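Local atomic coordinates of clavulanic acid biosynthesis oligopeptide binding protein 2 (Streptomyces clavuligerus, PDB entry 2WOL), a protein that probably binds peptides as an extracellular solute-binding protein and belongs to the biosynthetic pathway of the beta-lactamase inhibitor clavulanic acid. Residues Trp57-Leu62 with Ile271-Arg276; Tyr70-Gly75 with Ile553-Leu558; Pro194-Ser199 with Asp208-Gly213; Tyr215-His220 with Thr224-Glu229; Pro243-Arg248 with Val539-Val544. One frame throughout, in Å; residues are numbered along the deposited sequence.

In the fold
Contacts 1, 2, 4 and 5 gather around helix 54-63 and the mixed sheet of strands 215-221, 225-230, 248-253, 34-39 and 271-272. Helix residue L59 is shared: it meets L273 in contact 1 and the L226 and L228 side chains of contact 4; the centres of contacts 1 and 4 lie about 13 Å apart. R61 and L58 lead on to contact 2, the former through Y70 and the latter through I553. Contacts 2 and 5 have centres about 7 Å apart and are joined by the pairing of T540 with G557. Y215 and H227 of contact 4 are hydrogen-bonded to P246 O and R248 of contact 5. Contact 3, its centre about 16 Å from that of contact 4, anchors the loop that leads into strand 215-221.

Contact 1: Trp57-Leu62 with Ile271-Arg276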
# COMPACT_ATOMS: atom_id res chain seq x y z
N TRP A 57 1.99 9.30 0.58
CA TRP A 57 3.10 8.75 1.36
C TRP A 57 4.41 8.97 0.61
O TRP A 57 5.43 9.34 1.20
CB TRP A 57 2.92 7.26 1.65
CG TRP A 57 1.70 6.92 2.44
CD1 TRP A 57 0.96 7.77 3.22
CD2 TRP A 57 1.07 5.63 2.55
NE1 TRP A 57 -0.09 7.09 3.80
CE2 TRP A 57 -0.04 5.78 3.40
CE3 TRP A 57 1.34 4.37 1.99
CZ2 TRP A 57 -0.89 4.71 3.72
CZ3 TRP A 57 0.50 3.29 2.32
CH2 TRP A 57 -0.61 3.48 3.17
N LEU A 58 4.37 8.76 -0.70
CA LEU A 58 5.51 8.98 -1.57
C LEU A 58 5.93 10.45 -1.57
O LEU A 58 7.12 10.76 -1.46
CB LEU A 58 5.14 8.51 -2.99
CG LEU A 58 6.19 8.47 -4.09
CD1 LEU A 58 7.19 7.34 -3.83
CD2 LEU A 58 5.48 8.30 -5.41
N LEU A 59 4.96 11.35 -1.69
CA LEU A 59 5.21 12.79 -1.63
C LEU A 59 5.76 13.22 -0.27
O LEU A 59 6.56 14.16 -0.19
CB LEU A 59 3.92 13.55 -1.95
CG LEU A 59 3.97 15.08 -2.00
CD1 LEU A 59 4.80 15.56 -3.18
CD2 LEU A 59 2.56 15.62 -2.07
N GLN A 60 5.32 12.55 0.79
CA GLN A 60 5.80 12.85 2.14
C GLN A 60 7.30 12.65 2.32
O GLN A 60 7.91 13.22 3.22
CB GLN A 60 5.00 12.07 3.19
CG GLN A 60 3.67 12.74 3.54
CD GLN A 60 3.83 14.05 4.30
OE1 GLN A 60 4.92 14.37 4.80
NE2 GLN A 60 2.75 14.80 4.40
N ARG A 61 7.91 11.85 1.44
CA ARG A 61 9.37 11.67 1.48
C ARG A 61 10.11 12.98 1.18
O ARG A 61 11.27 13.14 1.55
CB ARG A 61 9.81 10.53 0.55
CG ARG A 61 9.52 9.15 1.13
CD ARG A 61 9.61 8.04 0.09
NE ARG A 61 10.94 7.82 -0.47
CZ ARG A 61 11.94 7.19 0.15
NH1 ARG A 61 11.81 6.76 1.40
NH2 ARG A 61 13.10 7.02 -0.48
N LEU A 62 9.43 13.92 0.51
CA LEU A 62 10.00 15.25 0.26
C LEU A 62 9.76 16.23 1.41
O LEU A 62 10.54 17.17 1.61
CB LEU A 62 9.41 15.86 -1.01
CG LEU A 62 9.80 15.27 -2.37
CD1 LEU A 62 8.93 14.07 -2.73
CD2 LEU A 62 9.68 16.33 -3.44
N ILE A 271 6.38 14.03 -14.75
CA ILE A 271 6.03 12.75 -14.15
C ILE A 271 4.62 12.81 -13.56
O ILE A 271 4.21 13.83 -13.02
CB ILE A 271 7.04 12.38 -13.01
CG1 ILE A 271 8.47 12.21 -13.56
CG2 ILE A 271 6.58 11.13 -12.23
CD1 ILE A 271 8.70 10.97 -14.43
N ASN A 272 3.89 11.70 -13.69
CA ASN A 272 2.61 11.53 -13.00
C ASN A 272 2.87 11.10 -11.56
O ASN A 272 3.28 9.96 -11.30
CB ASN A 272 1.76 10.49 -13.75
CG ASN A 272 0.47 10.16 -13.04
OD1 ASN A 272 0.22 10.58 -11.92
ND2 ASN A 272 -0.38 9.38 -13.71
N LEU A 273 2.62 12.01 -10.61
CA LEU A 273 2.82 11.73 -9.19
C LEU A 273 1.84 10.71 -8.65
O LEU A 273 2.21 9.83 -7.87
CB LEU A 273 2.73 13.03 -8.37
CG LEU A 273 2.63 12.88 -6.84
CD1 LEU A 273 3.89 12.25 -6.26
CD2 LEU A 273 2.35 14.22 -6.19
N GLU A 274 0.58 10.84 -9.05
CA GLU A 274 -0.48 9.96 -8.56
C GLU A 274 -0.14 8.50 -8.86
O GLU A 274 -0.41 7.60 -8.05
CB GLU A 274 -1.82 10.34 -9.18
CG GLU A 274 -3.00 9.66 -8.53
CD GLU A 274 -4.29 9.91 -9.26
OE1 GLU A 274 -4.25 10.36 -10.43
OE2 GLU A 274 -5.35 9.65 -8.65
N GLY A 275 0.43 8.26 -10.04
CA GLY A 275 1.03 6.98 -10.38
C GLY A 275 0.09 5.82 -10.61
O GLY A 275 0.47 4.67 -10.39
N ARG A 276 -1.13 6.09 -11.06
CA ARG A 276 -2.07 5.01 -11.37
C ARG A 276 -1.77 4.34 -12.71
O ARG A 276 -2.48 3.43 -13.14
CB ARG A 276 -3.52 5.51 -11.37
CG ARG A 276 -4.09 5.89 -10.01
CD ARG A 276 -5.60 5.95 -10.14
NE ARG A 276 -6.20 7.10 -9.46
CZ ARG A 276 -7.27 7.76 -9.91
NH1 ARG A 276 -7.84 7.41 -11.06
NH2 ARG A 276 -7.75 8.79 -9.22
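L273 pushes its isobutyl group against helix 54-63 and meets two consecutive leucines there, L58 and L59, one with each of its methyls. The chain arrives from strand 271-272, at the border of a five-stranded mixed sheet, where I271 is bonded through its backbone to V38 and rests its side chain on L37. N272 comes next and lies against helix 257-265 at L260 and L264. Its OD1 accepts from G275 N at 3.0 Å, an Asx motif; the bond is nearly straight at the hydrogen (170°), yet the donor stands well above the plane of the side-chain carbonyl. The turn held in this way presents L273 to the helix. With CG anti to the backbone N (chi1 168°), L273 reaches forward, so that CD1 comes to 4.3 Å from L58 CD2 and CD2 to 4.1 Å from L59 CD1. The side chains of L59 and L273 cross at about a right angle, and I553 packs beside both L58 and L273. Leucine suits position 273 because its forked end serves two neighbours, while L58 and L59 supply apolar methyls in a buried setting. E274 directs its CB away from the helix. Its OE2 forms a salt bridge with R276 NH2 at 2.6 Å, while OE1 is hydrogen-bonded to S40 OG. Between them G275 adopts a positive phi of 71°, easily reached without a side chain, and carries the chain round to the exposed R276. Helix 54-63 thus packs against the end of the mixed sheet at strand 271-272, an alpha/beta arrangement as in periplasmic-type solute-binding proteins, this protein's superfamily.

Contact 2: Tyr70-Gly75 with Ile553-Leu558; sequences YPTDPG and IQAMGL
T72 and A555 mark the closest approach of the two backbones, their CA atoms 7.0 Å apart, where an inverse gamma turn centred on T72 faces the 3-10 segment 553-555. It is a loop-to-turn contact between residues far apart in sequence, tying the loop after strand 68-69 to the chain just ahead of strand 557-558. M556 N bonds to I553 O at 3.0 Å and closes the 3-10 turn. On the other side D73 OD1 takes G75 N at 2.9 Å in an Asx turn, the donor coming from above the carboxylate plane. Across the gap, Q554 and T72 approach from opposite directions. The Q554 chain starts between its backbone N and carbonyl carbon (chi1 71°) and bends again at chi2, which brings the amide round to the threonine. NE2 donates to T72 OG1 at 2.9 Å, but the N-H points poorly (124°) and the bond is weak. Each polar end has another partner: D552 OD2 for Q554 NE2, I241 O for T72 OG1. Threonine suits the spot because it offers a hydroxyl to the amide and a methyl to its neighbour: T72 CG2 lies 3.8 Å from A555 CB.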
# COMPACT_ATOMS: atom_id res chain seq x y z
N TYR A 70 12.51 4.22 3.95
CA TYR A 70 12.93 3.32 2.88
C TYR A 70 14.09 3.97 2.12
O TYR A 70 14.01 5.14 1.75
CB TYR A 70 11.75 2.90 1.99
CG TYR A 70 10.73 2.17 2.82
CD1 TYR A 70 9.61 2.84 3.33
CD2 TYR A 70 10.91 0.83 3.17
CE1 TYR A 70 8.69 2.18 4.14
CE2 TYR A 70 9.99 0.16 3.98
CZ TYR A 70 8.89 0.85 4.46
OH TYR A 70 7.97 0.21 5.27
N PRO A 71 15.18 3.22 1.94
CA PRO A 71 16.36 3.83 1.33
C PRO A 71 16.15 4.16 -0.14
O PRO A 71 15.21 3.65 -0.77
CB PRO A 71 17.45 2.76 1.52
CG PRO A 71 16.72 1.48 1.64
CD PRO A 71 15.39 1.81 2.29
N THR A 72 17.01 5.03 -0.66
CA THR A 72 16.95 5.42 -2.06
C THR A 72 17.69 4.35 -2.88
O THR A 72 18.88 4.47 -3.16
CB THR A 72 17.52 6.84 -2.26
OG1 THR A 72 16.82 7.74 -1.39
CG2 THR A 72 17.37 7.32 -3.70
N ASP A 73 16.95 3.30 -3.23
CA ASP A 73 17.53 2.09 -3.79
C ASP A 73 16.48 1.35 -4.61
O ASP A 73 15.43 0.99 -4.08
CB ASP A 73 18.03 1.19 -2.64
CG ASP A 73 18.97 0.07 -3.10
OD1 ASP A 73 18.93 -0.34 -4.28
OD2 ASP A 73 19.74 -0.41 -2.24
N PRO A 74 16.76 1.12 -5.91
CA PRO A 74 15.85 0.34 -6.76
C PRO A 74 15.84 -1.16 -6.47
O PRO A 74 14.93 -1.86 -6.90
CB PRO A 74 16.40 0.59 -8.17
CG PRO A 74 17.82 0.91 -7.98
CD PRO A 74 17.92 1.63 -6.67
N GLY A 75 16.86 -1.64 -5.75
CA GLY A 75 16.99 -3.06 -5.45
C GLY A 75 16.24 -3.52 -4.21
O GLY A 75 15.57 -2.72 -3.56
N ILE A 553 9.77 9.79 -6.33
CA ILE A 553 9.75 11.20 -6.70
C ILE A 553 10.89 12.00 -6.05
O ILE A 553 11.53 12.80 -6.72
CB ILE A 553 8.40 11.85 -6.31
CG1 ILE A 553 7.22 11.09 -6.96
CG2 ILE A 553 8.38 13.35 -6.64
CD1 ILE A 553 7.21 11.06 -8.48
N GLN A 554 11.13 11.76 -4.76
CA GLN A 554 12.11 12.55 -4.02
C GLN A 554 13.54 12.44 -4.57
O GLN A 554 14.36 13.33 -4.36
CB GLN A 554 12.07 12.20 -2.52
CG GLN A 554 12.62 10.83 -2.15
CD GLN A 554 14.12 10.82 -1.98
OE1 GLN A 554 14.73 11.85 -1.69
NE2 GLN A 554 14.74 9.65 -2.16
N ALA A 555 13.82 11.34 -5.27
CA ALA A 555 15.16 11.10 -5.82
C ALA A 555 15.41 11.84 -7.14
O ALA A 555 16.55 11.97 -7.58
CB ALA A 555 15.38 9.62 -6.01
N MET A 556 14.34 12.33 -7.76
CA MET A 556 14.41 12.87 -9.11
C MET A 556 15.04 14.25 -9.18
O MET A 556 14.92 15.05 -8.25
CB MET A 556 13.02 12.94 -9.72
CG MET A 556 12.40 11.60 -9.99
SD MET A 556 10.68 11.78 -10.47
CE MET A 556 10.28 10.07 -10.82
N GLY A 557 15.69 14.52 -10.30
CA GLY A 557 16.14 15.87 -10.64
C GLY A 557 15.78 16.20 -12.08
O GLY A 557 15.04 15.47 -12.73
N LEU A 558 16.33 17.31 -12.56
CA LEU A 558 16.12 17.76 -13.93
C LEU A 558 17.47 17.86 -14.63
O LEU A 558 18.46 18.30 -14.04
CB LEU A 558 15.42 19.12 -13.98
CG LEU A 558 13.95 19.27 -13.53
CD1 LEU A 558 13.05 18.24 -14.22
CD2 LEU A 558 13.79 19.22 -12.00

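Contact 3: Pro194-Ser199 with Asp208-Gly213; sequences PVPRRS and DPRSSG
R210 lays the aliphatic part of its side chain across S199 and P196: its CG comes to 3.7 Å from S199 CB and to 4.1 Å from P196 CG, the proline and arginine side chains crossing at about a right angle. The arginine chain bends twice, at chi2 (-82°) and chi3 (63°), which leaves the methylene groups against the loop and turns the guanidinium back toward its own segment. There R210 NH2 makes a salt bridge with D208 OD1 at 3.5 Å, and NE finds a stronger partner in D110. S199 OG lies at the guanidinium edge, near its plane. P196 is gripped from another direction too, for the R198 guanidinium places one face over P196 CB, which sits 3.7 Å above the plane near its centre. The rigid ring of P196 suits its place, offering apolar surface to both arginines. Farther along, two waters link the segments. The first lies 2.7 Å from both P194 O and S212 OG, and S212 OG is also bonded to R65 N. The second lies 2.9 Å from R210 O and at a longer, weak distance from P194 O. Each water has more acceptors around it than protons, so its bonds to these carbonyls probably alternate with others. No direct hydrogen bond joins the segments. Along the chain, the loop runs from helix 183-186 to strand 215-221. V195 pairs by its backbone with D119, and P194 and P196 rest on that residue of helix 117-127. From 208-213, S211 is hydrogen-bonded to D110 and G213 to L63 of helix 54-63, just before strand 215-221.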
# COMPACT_ATOMS: atom_id res chain seq x y z
N PRO A 194 7.92 13.47 12.98
CA PRO A 194 7.74 14.33 14.15
C PRO A 194 6.83 15.53 13.90
O PRO A 194 6.87 16.15 12.83
CB PRO A 194 9.18 14.79 14.48
CG PRO A 194 9.97 14.53 13.24
CD PRO A 194 9.33 13.34 12.59
N VAL A 195 6.01 15.84 14.90
CA VAL A 195 5.15 17.02 14.90
C VAL A 195 5.38 17.69 16.25
O VAL A 195 5.11 17.08 17.28
CB VAL A 195 3.65 16.64 14.76
CG1 VAL A 195 2.77 17.86 14.96
CG2 VAL A 195 3.37 16.01 13.40
N PRO A 196 5.90 18.93 16.24
CA PRO A 196 6.13 19.59 17.52
C PRO A 196 4.81 20.11 18.08
O PRO A 196 4.05 20.78 17.37
CB PRO A 196 7.07 20.75 17.17
CG PRO A 196 6.79 21.05 15.75
CD PRO A 196 6.29 19.78 15.10
N ARG A 197 4.53 19.78 19.35
CA ARG A 197 3.26 20.16 19.98
C ARG A 197 2.98 21.66 19.86
O ARG A 197 1.84 22.07 19.63
CB ARG A 197 3.20 19.71 21.45
CG ARG A 197 1.83 19.96 22.08
CD ARG A 197 1.82 19.77 23.59
NE ARG A 197 1.52 18.40 23.98
CZ ARG A 197 0.29 17.87 24.03
NH1 ARG A 197 -0.77 18.60 23.69
NH2 ARG A 197 0.13 16.62 24.41
N ARG A 198 4.03 22.48 19.98
CA ARG A 198 3.91 23.94 19.86
C ARG A 198 3.24 24.43 18.57
O ARG A 198 2.60 25.48 18.56
CB ARG A 198 5.27 24.62 20.03
CG ARG A 198 6.33 24.14 19.05
CD ARG A 198 7.66 24.86 19.22
NE ARG A 198 8.63 24.31 18.27
CZ ARG A 198 9.42 23.26 18.51
NH1 ARG A 198 9.41 22.66 19.69
NH2 ARG A 198 10.24 22.82 17.57
N SER A 199 3.39 23.67 17.48
CA SER A 199 2.84 24.05 16.17
C SER A 199 1.65 23.20 15.77
O SER A 199 1.12 23.36 14.67
CB SER A 199 3.92 23.96 15.09
OG SER A 199 4.99 24.85 15.34
N ASP A 208 -1.13 24.33 7.58
CA ASP A 208 0.18 24.92 7.85
C ASP A 208 1.05 23.91 8.62
O ASP A 208 1.39 24.15 9.78
CB ASP A 208 0.02 26.23 8.64
CG ASP A 208 1.34 26.96 8.85
OD1 ASP A 208 2.32 26.71 8.11
OD2 ASP A 208 1.40 27.80 9.78
N PRO A 209 1.41 22.78 7.97
CA PRO A 209 2.20 21.79 8.70
C PRO A 209 3.68 22.16 8.73
O PRO A 209 4.18 22.80 7.79
CB PRO A 209 1.99 20.51 7.89
CG PRO A 209 1.79 21.00 6.49
CD PRO A 209 1.13 22.36 6.58
N ARG A 210 4.37 21.77 9.79
CA ARG A 210 5.82 21.90 9.82
C ARG A 210 6.44 20.86 8.90
O ARG A 210 5.85 19.80 8.65
CB ARG A 210 6.36 21.77 11.25
CG ARG A 210 5.93 22.90 12.20
CD ARG A 210 6.77 24.18 12.07
NE ARG A 210 6.66 24.82 10.76
CZ ARG A 210 5.63 25.55 10.35
NH1 ARG A 210 4.58 25.77 11.14
NH2 ARG A 210 5.64 26.08 9.13
N SER A 211 7.62 21.18 8.39
CA SER A 211 8.38 20.27 7.56
C SER A 211 9.73 19.98 8.19
O SER A 211 10.43 20.89 8.62
CB SER A 211 8.58 20.85 6.16
OG SER A 211 7.42 20.68 5.36
N SER A 212 10.09 18.70 8.24
CA SER A 212 11.44 18.30 8.63
C SER A 212 12.23 17.81 7.42
O SER A 212 13.43 17.52 7.54
CB SER A 212 11.40 17.23 9.72
OG SER A 212 10.74 16.05 9.29
N GLY A 213 11.57 17.73 6.28
CA GLY A 213 12.20 17.27 5.04
C GLY A 213 12.83 18.40 4.25
O GLY A 213 12.79 19.56 4.68
O HOH W 1 8.42 16.15 10.58
O HOH W 2 5.03 17.86 10.59

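Contact 4: Tyr215-His220 with Thr224-Glu229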
# COMPACT_ATOMS: atom_id res chain seq x y z
N TYR A 215 11.84 19.84 1.60
CA TYR A 215 10.86 20.77 1.04
C TYR A 215 9.75 21.07 2.03
O TYR A 215 9.49 20.29 2.95
CB TYR A 215 10.29 20.24 -0.28
CG TYR A 215 11.38 19.99 -1.27
CD1 TYR A 215 12.10 18.79 -1.25
CD2 TYR A 215 11.75 20.97 -2.20
CE1 TYR A 215 13.15 18.57 -2.12
CE2 TYR A 215 12.80 20.74 -3.09
CZ TYR A 215 13.49 19.54 -3.04
OH TYR A 215 14.53 19.28 -3.90
N ARG A 216 9.12 22.22 1.83
CA ARG A 216 7.95 22.60 2.60
C ARG A 216 6.86 23.07 1.65
O ARG A 216 7.14 23.43 0.49
CB ARG A 216 8.31 23.69 3.61
CG ARG A 216 8.73 25.02 3.00
CD ARG A 216 9.03 26.03 4.10
NE ARG A 216 9.51 27.30 3.56
CZ ARG A 216 10.09 28.26 4.27
NH1 ARG A 216 10.28 28.10 5.58
NH2 ARG A 216 10.49 29.37 3.68
N VAL A 217 5.62 23.06 2.12
CA VAL A 217 4.48 23.52 1.34
C VAL A 217 4.56 25.04 1.17
O VAL A 217 4.56 25.78 2.16
CB VAL A 217 3.13 23.14 2.00
CG1 VAL A 217 1.96 23.62 1.15
CG2 VAL A 217 3.05 21.64 2.24
N ALA A 218 4.63 25.49 -0.08
CA ALA A 218 4.62 26.92 -0.39
C ALA A 218 3.19 27.41 -0.63
O ALA A 218 2.81 28.50 -0.19
CB ALA A 218 5.48 27.21 -1.61
N ARG A 219 2.40 26.58 -1.31
CA ARG A 219 1.01 26.89 -1.58
C ARG A 219 0.24 25.63 -1.94
O ARG A 219 0.73 24.79 -2.69
CB ARG A 219 0.89 27.92 -2.72
CG ARG A 219 -0.50 28.50 -2.88
CD ARG A 219 -0.57 29.38 -4.11
NE ARG A 219 -1.95 29.52 -4.57
CZ ARG A 219 -2.29 29.88 -5.81
NH1 ARG A 219 -1.36 30.13 -6.72
NH2 ARG A 219 -3.57 29.97 -6.13
N HIS A 220 -0.97 25.51 -1.38
CA HIS A 220 -1.90 24.47 -1.78
C HIS A 220 -3.22 25.15 -2.14
O HIS A 220 -3.82 25.84 -1.32
CB HIS A 220 -2.11 23.46 -0.65
CG HIS A 220 -3.16 22.43 -0.94
ND1 HIS A 220 -3.19 21.69 -2.10
CD2 HIS A 220 -4.21 22.01 -0.20
CE1 HIS A 220 -4.22 20.86 -2.07
NE2 HIS A 220 -4.86 21.03 -0.93
N THR A 224 -6.46 22.12 -7.49
CA THR A 224 -5.82 22.97 -8.48
C THR A 224 -4.30 22.80 -8.54
O THR A 224 -3.75 22.44 -9.59
CB THR A 224 -6.19 24.46 -8.26
OG1 THR A 224 -7.61 24.60 -8.31
CG2 THR A 224 -5.55 25.35 -9.32
N LEU A 225 -3.62 23.05 -7.43
CA LEU A 225 -2.16 22.96 -7.41
C LEU A 225 -1.59 22.75 -6.01
O LEU A 225 -2.24 23.04 -5.00
CB LEU A 225 -1.53 24.19 -8.08
CG LEU A 225 -1.77 25.59 -7.50
CD1 LEU A 225 -0.85 25.89 -6.31
CD2 LEU A 225 -1.59 26.64 -8.59
N LEU A 226 -0.36 22.25 -5.98
CA LEU A 226 0.43 22.17 -4.76
C LEU A 226 1.87 22.48 -5.14
O LEU A 226 2.46 21.79 -5.97
CB LEU A 226 0.33 20.78 -4.13
CG LEU A 226 1.20 20.49 -2.91
CD1 LEU A 226 0.79 21.35 -1.71
CD2 LEU A 226 1.14 19.01 -2.56
N HIS A 227 2.40 23.55 -4.56
CA HIS A 227 3.77 23.97 -4.82
C HIS A 227 4.62 23.77 -3.58
O HIS A 227 4.22 24.15 -2.48
CB HIS A 227 3.81 25.43 -5.28
CG HIS A 227 3.27 25.65 -6.66
ND1 HIS A 227 3.40 26.85 -7.32
CD2 HIS A 227 2.62 24.82 -7.51
CE1 HIS A 227 2.84 26.76 -8.52
NE2 HIS A 227 2.36 25.53 -8.66
N LEU A 228 5.79 23.16 -3.79
CA LEU A 228 6.76 22.93 -2.73
C LEU A 228 8.02 23.72 -3.00
O LEU A 228 8.51 23.76 -4.13
CB LEU A 228 7.10 21.44 -2.62
CG LEU A 228 5.98 20.40 -2.51
CD1 LEU A 228 6.60 19.04 -2.23
CD2 LEU A 228 4.95 20.75 -1.44
N GLU A 229 8.54 24.35 -1.96
CA GLU A 229 9.81 25.08 -2.02
C GLU A 229 10.81 24.43 -1.07
O GLU A 229 10.43 23.64 -0.22
CB GLU A 229 9.60 26.56 -1.66
CG GLU A 229 9.03 26.77 -0.26
CD GLU A 229 8.80 28.22 0.09
OE1 GLU A 229 8.78 29.08 -0.82
OE2 GLU A 229 8.62 28.50 1.30
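R216 and E229 form a salt bridge across the hairpin: NE donates to OE2 at 2.7 Å, and NH2 adds a weak bond to the same oxygen. NE meets OE2 on its anti side, somewhat out of the carboxylate plane, with the two flat groups turned 36° apart. Both side chains leave between the backbone N and the carbonyl carbon (chi1 65° for R216, 59° for E229) and then extend, so they run out together from the same hydrogen-bonded pair. Beneath them the backbones exchange two bonds, R216 N to E229 O at 2.8 Å and E229 N to R216 O at 3.0 Å. The register then slips by one residue in a classic beta bulge. H227 O accepts both A218 N at 2.8 Å and R219 N at 3.3 Å, from the same face of its carbonyl plane, and H227 N returns a bond to R219 O. H220 ND1 adds a weak one to L225 O. Around this framework L225 lies with CD1 over one face of the R219 guanidinium and over one face of the H227 ring, offset toward the rim in each, while A218 CB, small enough for the bulge, touches E229 CG at 3.8 Å. V217 CG1 packs on L226 CD1, also at 3.8 Å, and L226 and L228 lean on L59 of helix 54-63. V217, L226 and L228 share one face with H220, while R216, R219, H227 and E229 share the other. There H227 ND1 is hydrogen-bonded to R248, and the opposite charges of R216 and E229 probably steady each other.

Contact 5: Pro243-Arg248 with Val539-Val544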
# COMPACT_ATOMS: atom_id res chain seq x y z
N PRO A 243 18.42 13.35 -1.87
CA PRO A 243 19.32 14.24 -2.62
C PRO A 243 18.81 15.66 -2.86
O PRO A 243 19.60 16.54 -3.19
CB PRO A 243 19.49 13.51 -3.96
CG PRO A 243 18.21 12.79 -4.14
CD PRO A 243 17.75 12.39 -2.76
N ALA A 244 17.50 15.88 -2.72
CA ALA A 244 16.89 17.20 -2.87
C ALA A 244 17.43 18.01 -4.05
O ALA A 244 17.96 19.11 -3.88
CB ALA A 244 17.00 17.99 -1.57
N LEU A 245 17.29 17.46 -5.24
CA LEU A 245 17.85 18.09 -6.44
C LEU A 245 17.07 19.31 -6.95
O LEU A 245 17.67 20.37 -7.16
CB LEU A 245 18.08 17.06 -7.55
CG LEU A 245 19.05 15.92 -7.20
CD1 LEU A 245 19.08 14.89 -8.31
CD2 LEU A 245 20.46 16.42 -6.89
N PRO A 246 15.75 19.19 -7.17
CA PRO A 246 15.06 20.37 -7.72
C PRO A 246 14.98 21.52 -6.72
O PRO A 246 14.95 21.30 -5.51
CB PRO A 246 13.66 19.85 -8.05
CG PRO A 246 13.48 18.62 -7.28
CD PRO A 246 14.83 18.06 -6.95
N ASP A 247 14.96 22.75 -7.24
CA ASP A 247 14.76 23.92 -6.40
C ASP A 247 13.29 24.06 -6.00
O ASP A 247 12.97 24.68 -4.99
CB ASP A 247 15.22 25.19 -7.11
CG ASP A 247 16.73 25.31 -7.19
OD1 ASP A 247 17.21 26.10 -8.02
OD2 ASP A 247 17.43 24.62 -6.42
N ARG A 248 12.40 23.49 -6.81
CA ARG A 248 10.97 23.65 -6.62
C ARG A 248 10.25 22.43 -7.18
O ARG A 248 10.73 21.79 -8.12
CB ARG A 248 10.50 24.92 -7.33
CG ARG A 248 9.07 25.37 -7.03
CD ARG A 248 8.79 26.71 -7.69
NE ARG A 248 7.43 27.17 -7.43
CZ ARG A 248 7.07 27.88 -6.37
NH1 ARG A 248 7.98 28.21 -5.45
NH2 ARG A 248 5.81 28.26 -6.22
N VAL A 539 14.15 13.82 -17.00
CA VAL A 539 14.08 13.61 -15.56
C VAL A 539 15.23 12.69 -15.16
O VAL A 539 15.44 11.64 -15.77
CB VAL A 539 12.72 13.03 -15.12
CG1 VAL A 539 12.62 13.00 -13.60
CG2 VAL A 539 11.57 13.87 -15.70
N THR A 540 15.97 13.09 -14.14
CA THR A 540 17.13 12.34 -13.69
C THR A 540 16.80 11.47 -12.48
O THR A 540 15.90 11.81 -11.70
CB THR A 540 18.32 13.26 -13.35
OG1 THR A 540 17.95 14.14 -12.29
CG2 THR A 540 18.72 14.09 -14.57
N ASN A 541 17.51 10.35 -12.34
CA ASN A 541 17.36 9.44 -11.20
C ASN A 541 15.95 8.87 -11.05
O ASN A 541 15.39 8.84 -9.95
CB ASN A 541 17.80 10.11 -9.89
CG ASN A 541 19.13 10.80 -10.02
OD1 ASN A 541 20.16 10.16 -10.21
ND2 ASN A 541 19.12 12.12 -9.93
N VAL A 542 15.40 8.39 -12.16
CA VAL A 542 14.09 7.77 -12.16
C VAL A 542 14.20 6.27 -11.89
O VAL A 542 14.93 5.56 -12.59
CB VAL A 542 13.34 7.99 -13.49
CG1 VAL A 542 11.95 7.36 -13.43
CG2 VAL A 542 13.21 9.47 -13.79
N TYR A 543 13.48 5.80 -10.88
CA TYR A 543 13.42 4.36 -10.61
C TYR A 543 12.13 4.04 -9.87
O TYR A 543 11.63 4.86 -9.09
CB TYR A 543 14.64 3.87 -9.81
CG TYR A 543 14.64 4.27 -8.35
CD1 TYR A 543 14.19 3.39 -7.36
CD2 TYR A 543 15.10 5.52 -7.94
CE1 TYR A 543 14.19 3.74 -6.01
CE2 TYR A 543 15.10 5.90 -6.60
CZ TYR A 543 14.65 5.00 -5.64
OH TYR A 543 14.64 5.35 -4.31
N VAL A 544 11.60 2.85 -10.12
CA VAL A 544 10.45 2.36 -9.39
C VAL A 544 10.92 1.94 -8.00
O VAL A 544 11.78 1.06 -7.87
CB VAL A 544 9.77 1.17 -10.11
CG1 VAL A 544 8.55 0.70 -9.33
CG2 VAL A 544 9.36 1.57 -11.53
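A G1 beta bulge at N541-V542, just after strand 539-540, holds N541 up to L245 of the loop that leads into strand 248-253. N541 lies in the left-handed region of backbone space (phi 60°), which asparagine tolerates better than most residues, and this suits it to the bulge. The contact is small and buried. L245 CD1 comes to 3.2 Å from N541 ND2, a tight fit for a methyl against an amide nitrogen, and the two side chains cross at about a right angle. The same methyl lies 4.2 Å from T540 OG1. In L245 the CG sits anti to the carbonyl carbon (chi1 -60°) and CD1 continues the chain outward, which carries that one branch across to the turn. The surrounding backbone is well fixed: L245 pairs with G32, T540 with G557 and N541 with N26. S28 O holds the ND2 end of the amide. The chemistry is thus divided. ND2 of the asparagine is hydrogen-bonded to S28 O, and the leucine lends only an apolar methyl against it, joining the loop at 243-248 to the end of strand 539-540 by van der Waals contact with no hydrogen bond between them.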